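PDB 4P52: homoserine kinase from Cytophaga hutchinsonii, which probably catalyses the ATP-dependent phosphorylation of homoserine to O-phosphohomoserine, as expected of a GHMP-family kinase. Local coordinates for residues E141-E153 / A160-G172. Residues are numbered along the deposited sequence; the frame is centred on the assembly and turned at random.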
loop_
_atom_site.group_PDB
_atom_site.type_symbol
_atom_site.label_atom_id
_atom_site.label_comp_id
_atom_site.label_asym_id
_atom_site.label_seq_id
_atom_site.Cartn_x
_atom_site.Cartn_y
_atom_site.Cartn_z
ATOM N N GLU A 141 10.381 -16.366 -22.756
ATOM C CA GLU A 141 10.499 -16.442 -21.308
ATOM C C GLU A 141 9.127 -16.437 -20.665
ATOM O O GLU A 141 8.234 -15.720 -21.109
ATOM C CB GLU A 141 11.304 -15.265 -20.790
ATOM C CG GLU A 141 12.801 -15.478 -20.856
ATOM C CD GLU A 141 13.546 -14.207 -20.517
ATOM O OE1 GLU A 141 13.244 -13.154 -21.129
ATOM O OE2 GLU A 141 14.425 -14.259 -19.630
ATOM N N VAL A 142 8.972 -17.233 -19.612
ATOM C CA VAL A 142 7.701 -17.335 -18.876
ATOM C C VAL A 142 7.164 -15.946 -18.520
ATOM O O VAL A 142 5.985 -15.646 -18.763
ATOM C CB VAL A 142 7.811 -18.280 -17.650
ATOM C CG1 VAL A 142 6.565 -18.203 -16.779
ATOM C CG2 VAL A 142 8.062 -19.724 -18.110
ATOM N N LYS A 143 8.047 -15.103 -17.987
ATOM C CA LYS A 143 7.774 -13.686 -17.793
ATOM C C LYS A 143 6.920 -13.104 -18.929
ATOM O O LYS A 143 5.894 -12.468 -18.676
ATOM C CB LYS A 143 9.104 -12.908 -17.674
ATOM C CG LYS A 143 8.972 -11.395 -17.829
ATOM C CD LYS A 143 10.320 -10.682 -17.992
ATOM C CE LYS A 143 10.096 -9.283 -18.581
ATOM N NZ LYS A 143 11.070 -8.237 -18.153
ATOM N N ASP A 144 7.346 -13.329 -20.173
ATOM C CA ASP A 144 6.773 -12.643 -21.318
ATOM C C ASP A 144 5.476 -13.238 -21.817
ATOM O O ASP A 144 4.892 -12.708 -22.763
ATOM C CB ASP A 144 7.789 -12.557 -22.447
ATOM C CG ASP A 144 8.925 -11.591 -22.125
ATOM O OD1 ASP A 144 8.629 -10.389 -21.899
ATOM O OD2 ASP A 144 10.099 -12.042 -22.072
ATOM N N LEU A 145 5.010 -14.321 -21.186
ATOM C CA LEU A 145 3.730 -14.905 -21.568
ATOM C C LEU A 145 2.537 -14.130 -21.038
ATOM O O LEU A 145 1.421 -14.264 -21.583
ATOM C CB LEU A 145 3.622 -16.359 -21.146
ATOM C CG LEU A 145 4.764 -17.264 -21.604
ATOM C CD1 LEU A 145 4.541 -18.664 -21.054
ATOM C CD2 LEU A 145 4.919 -17.259 -23.124
ATOM N N LEU A 146 2.761 -13.314 -20.006
ATOM C CA LEU A 146 1.656 -12.601 -19.361
ATOM C C LEU A 146 0.736 -11.807 -20.330
ATOM O O LEU A 146 -0.493 -11.957 -20.266
ATOM C CB LEU A 146 2.156 -11.729 -18.207
ATOM C CG LEU A 146 1.051 -11.005 -17.438
ATOM C CD1 LEU A 146 0.011 -11.960 -16.876
ATOM C CD2 LEU A 146 1.668 -10.207 -16.307
ATOM N N PRO A 147 1.320 -10.989 -21.240
ATOM C CA PRO A 147 0.447 -10.200 -22.130
ATOM C C PRO A 147 -0.494 -11.063 -22.981
ATOM O O PRO A 147 -1.667 -10.693 -23.186
ATOM C CB PRO A 147 1.431 -9.438 -23.032
ATOM C CG PRO A 147 2.741 -9.476 -22.321
ATOM C CD PRO A 147 2.751 -10.744 -21.508
ATOM N N PHE A 148 0.001 -12.202 -23.463
ATOM C CA PHE A 148 -0.837 -13.091 -24.243
ATOM C C PHE A 148 -1.994 -13.634 -23.432
ATOM O O PHE A 148 -3.112 -13.748 -23.931
ATOM C CB PHE A 148 -0.010 -14.213 -24.830
ATOM C CG PHE A 148 1.067 -13.728 -25.732
ATOM C CD1 PHE A 148 0.751 -13.111 -26.927
ATOM C CD2 PHE A 148 2.396 -13.863 -25.376
ATOM C CE1 PHE A 148 1.743 -12.644 -27.765
ATOM C CE2 PHE A 148 3.401 -13.406 -26.209
ATOM C CZ PHE A 148 3.074 -12.791 -27.404
ATOM N N ALA A 149 -1.730 -13.954 -22.172
ATOM C CA ALA A 149 -2.784 -14.455 -21.311
ATOM C C ALA A 149 -3.789 -13.333 -21.034
ATOM O O ALA A 149 -4.991 -13.578 -21.016
ATOM C CB ALA A 149 -2.202 -15.033 -20.031
HETATM N N MSE A 150 -3.284 -12.104 -20.869
HETATM C CA MSE A 150 -4.123 -10.903 -20.720
HETATM C C MSE A 150 -4.988 -10.638 -21.951
HETATM O O MSE A 150 -6.196 -10.472 -21.810
HETATM C CB MSE A 150 -3.275 -9.662 -20.390
HETATM C CG MSE A 150 -2.547 -9.619 -19.043
HETATM SE SE MSE A 150 -3.791 -9.733 -17.500
HETATM C CE MSE A 150 -4.520 -7.891 -17.465
ATOM N N GLU A 151 -4.397 -10.567 -23.153
ATOM C CA GLU A 151 -5.169 -10.315 -24.393
ATOM C C GLU A 151 -6.234 -11.404 -24.625
ATOM O O GLU A 151 -7.369 -11.116 -25.038
ATOM C CB GLU A 151 -4.264 -10.260 -25.623
ATOM C CG GLU A 151 -3.406 -9.012 -25.796
ATOM C CD GLU A 151 -2.236 -9.215 -26.785
ATOM O OE1 GLU A 151 -2.277 -10.136 -27.644
ATOM O OE2 GLU A 151 -1.246 -8.447 -26.706
ATOM N N GLY A 152 -5.862 -12.654 -24.351
ATOM C CA GLY A 152 -6.790 -13.771 -24.411
ATOM C C GLY A 152 -8.035 -13.530 -23.582
ATOM O O GLY A 152 -9.151 -13.556 -24.112
ATOM N N GLU A 153 -7.835 -13.296 -22.289
ATOM C CA GLU A 153 -8.907 -12.949 -21.345
ATOM C C GLU A 153 -9.759 -11.753 -21.796
ATOM O O GLU A 153 -10.990 -11.777 -21.694
ATOM C CB GLU A 153 -8.286 -12.576 -20.012
ATOM C CG GLU A 153 -7.880 -13.739 -19.151
ATOM C CD GLU A 153 -8.968 -14.087 -18.168
ATOM O OE1 GLU A 153 -9.033 -13.435 -17.087
ATOM O OE2 GLU A 153 -9.753 -15.006 -18.499
ATOM N N ALA A 160 -9.901 -8.393 -18.318
ATOM C CA ALA A 160 -8.750 -9.187 -17.836
ATOM C C ALA A 160 -8.296 -8.800 -16.431
ATOM O O ALA A 160 -8.211 -7.613 -16.107
ATOM C CB ALA A 160 -7.587 -9.100 -18.812
ATOM N N HIS A 161 -8.007 -9.793 -15.590
ATOM C CA HIS A 161 -7.596 -9.486 -14.212
ATOM C C HIS A 161 -6.193 -9.946 -13.892
ATOM O O HIS A 161 -5.971 -11.125 -13.649
ATOM C CB HIS A 161 -8.600 -10.015 -13.180
ATOM C CG HIS A 161 -9.924 -9.320 -13.221
ATOM N ND1 HIS A 161 -11.067 -9.920 -13.715
ATOM C CD2 HIS A 161 -10.285 -8.067 -12.851
ATOM C CE1 HIS A 161 -12.077 -9.075 -13.631
ATOM N NE2 HIS A 161 -11.630 -7.942 -13.112
ATOM N N ALA A 162 -5.251 -9.006 -13.884
ATOM C CA ALA A 162 -3.851 -9.319 -13.660
ATOM C C ALA A 162 -3.609 -9.897 -12.292
ATOM O O ALA A 162 -2.703 -10.710 -12.115
ATOM C CB ALA A 162 -2.983 -8.115 -13.881
ATOM N N ASP A 163 -4.423 -9.508 -11.319
ATOM C CA ASP A 163 -4.263 -10.068 -9.985
ATOM C C ASP A 163 -4.750 -11.508 -9.883
ATOM O O ASP A 163 -4.494 -12.175 -8.884
ATOM C CB ASP A 163 -4.868 -9.190 -8.898
ATOM C CG ASP A 163 -6.376 -9.042 -9.008
ATOM O OD1 ASP A 163 -7.010 -9.568 -9.971
ATOM O OD2 ASP A 163 -6.924 -8.366 -8.101
ATOM N N ASN A 164 -5.417 -11.999 -10.927
ATOM C CA ASN A 164 -5.588 -13.458 -11.087
ATOM C C ASN A 164 -4.499 -14.057 -11.989
ATOM O O ASN A 164 -3.827 -15.018 -11.606
ATOM C CB ASN A 164 -6.953 -13.805 -11.659
ATOM C CG ASN A 164 -8.090 -13.474 -10.716
ATOM O OD1 ASN A 164 -8.921 -12.630 -11.041
ATOM N ND2 ASN A 164 -8.162 -14.155 -9.566
ATOM N N VAL A 165 -4.323 -13.463 -13.168
ATOM C CA VAL A 165 -3.472 -14.013 -14.201
ATOM C C VAL A 165 -1.997 -14.063 -13.794
ATOM O O VAL A 165 -1.363 -15.104 -13.954
ATOM C CB VAL A 165 -3.616 -13.242 -15.529
ATOM C CG1 VAL A 165 -2.768 -13.885 -16.597
ATOM C CG2 VAL A 165 -5.053 -13.260 -16.023
ATOM N N ALA A 166 -1.445 -12.954 -13.276
ATOM C CA ALA A 166 -0.018 -12.913 -12.925
ATOM C C ALA A 166 0.396 -13.971 -11.877
ATOM O O ALA A 166 1.362 -14.721 -12.124
ATOM C CB ALA A 166 0.438 -11.513 -12.529
ATOM N N PRO A 167 -0.328 -14.059 -10.730
ATOM C CA PRO A 167 0.054 -15.088 -9.742
ATOM C C PRO A 167 -0.192 -16.518 -10.252
ATOM O O PRO A 167 0.505 -17.480 -9.841
ATOM C CB PRO A 167 -0.839 -14.788 -8.525
ATOM C CG PRO A 167 -1.996 -14.026 -9.075
ATOM C CD PRO A 167 -1.477 -13.254 -10.271
ATOM N N CYS A 168 -1.169 -16.657 -11.141
ATOM C CA CYS A 168 -1.439 -17.932 -11.720
ATOM C C CYS A 168 -0.233 -18.378 -12.562
ATOM O O CYS A 168 0.255 -19.501 -12.425
ATOM C CB CYS A 168 -2.701 -17.881 -12.575
ATOM S SG CYS A 168 -3.036 -19.515 -13.254
ATOM N N LEU A 169 0.233 -17.489 -13.419
ATOM C CA LEU A 169 1.338 -17.772 -14.303
ATOM C C LEU A 169 2.683 -17.801 -13.590
ATOM O O LEU A 169 3.525 -18.615 -13.919
ATOM C CB LEU A 169 1.377 -16.746 -15.446
ATOM C CG LEU A 169 2.561 -16.785 -16.412
ATOM C CD1 LEU A 169 2.638 -18.070 -17.253
ATOM C CD2 LEU A 169 2.504 -15.546 -17.298
ATOM N N TYR A 170 2.888 -16.910 -12.632
ATOM C CA TYR A 170 4.200 -16.740 -12.039
ATOM C C TYR A 170 4.336 -17.501 -10.768
ATOM O O TYR A 170 5.441 -17.685 -10.289
ATOM C CB TYR A 170 4.478 -15.278 -11.725
ATOM C CG TYR A 170 4.598 -14.401 -12.934
ATOM C CD1 TYR A 170 5.134 -14.871 -14.120
ATOM C CD2 TYR A 170 4.189 -13.076 -12.887
ATOM C CE1 TYR A 170 5.235 -14.051 -15.238
ATOM C CE2 TYR A 170 4.295 -12.249 -13.993
ATOM C CZ TYR A 170 4.827 -12.741 -15.159
ATOM O OH TYR A 170 4.939 -11.897 -16.238
ATOM N N GLY A 171 3.216 -17.922 -10.192
ATOM C CA GLY A 171 3.232 -18.456 -8.832
ATOM C C GLY A 171 3.420 -17.365 -7.797
ATOM O O GLY A 171 3.822 -16.245 -8.110
ATOM N N GLY A 172 3.080 -17.690 -6.560
ATOM C CA GLY A 172 3.402 -16.835 -5.443
ATOM C C GLY A 172 2.382 -15.758 -5.187
ATOM O O GLY A 172 1.202 -15.877 -5.574
#
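L146 and V165 interlock at the centre of a helical hairpin in the N-terminal domain of this GHMP-type kinase, each fitting knob-into-hole into the helix across from it. Helices 146-153 and 162-170 run roughly antiparallel, at 140°, with their axes 10.0 Å apart. The L146 side chain enters the hole formed by V165, A166, L169 and Y170, where CD1 of L146 meets CG1 of V165. Reciprocally, V165 is set among L146, A149, M150 and E153; CG1, anti to the backbone N (chi1 -177°), also packs on CB of A149, whereas CG2 lies 4.0 Å from SE of the selenomethionine M150. The M150 chain, bent at chi2 and chi3, carries CE to 3.6 Å from CB of A160, near the end of the contact where E153 and A160 come together. At the other end, CD2 of L169 packs 3.9 Å from CB of L146, and the L169 and V142 side chains slide past each other in opposite directions, CD1 of L169 meeting CG1 of V142. Beyond the pair, L145 and C168 both pack on helix 120-135, and OE2 of E153 hydrogen-bonds OG of S121, in that helix.

The polar edge is carried by Y170, whose side chain crosses L146 at about a right angle, with CE2 4.1 Å from CD2 of L146. The donor OH of Y170 lies 2.7 Å from O of K143. A phenylalanine here would probably leave the K143 carbonyl without its hydroxyl donor. The hydroxyl approaches in the plane of that carbonyl, toward one of its oxygen lone pairs, at a C=O...donor angle of 126°.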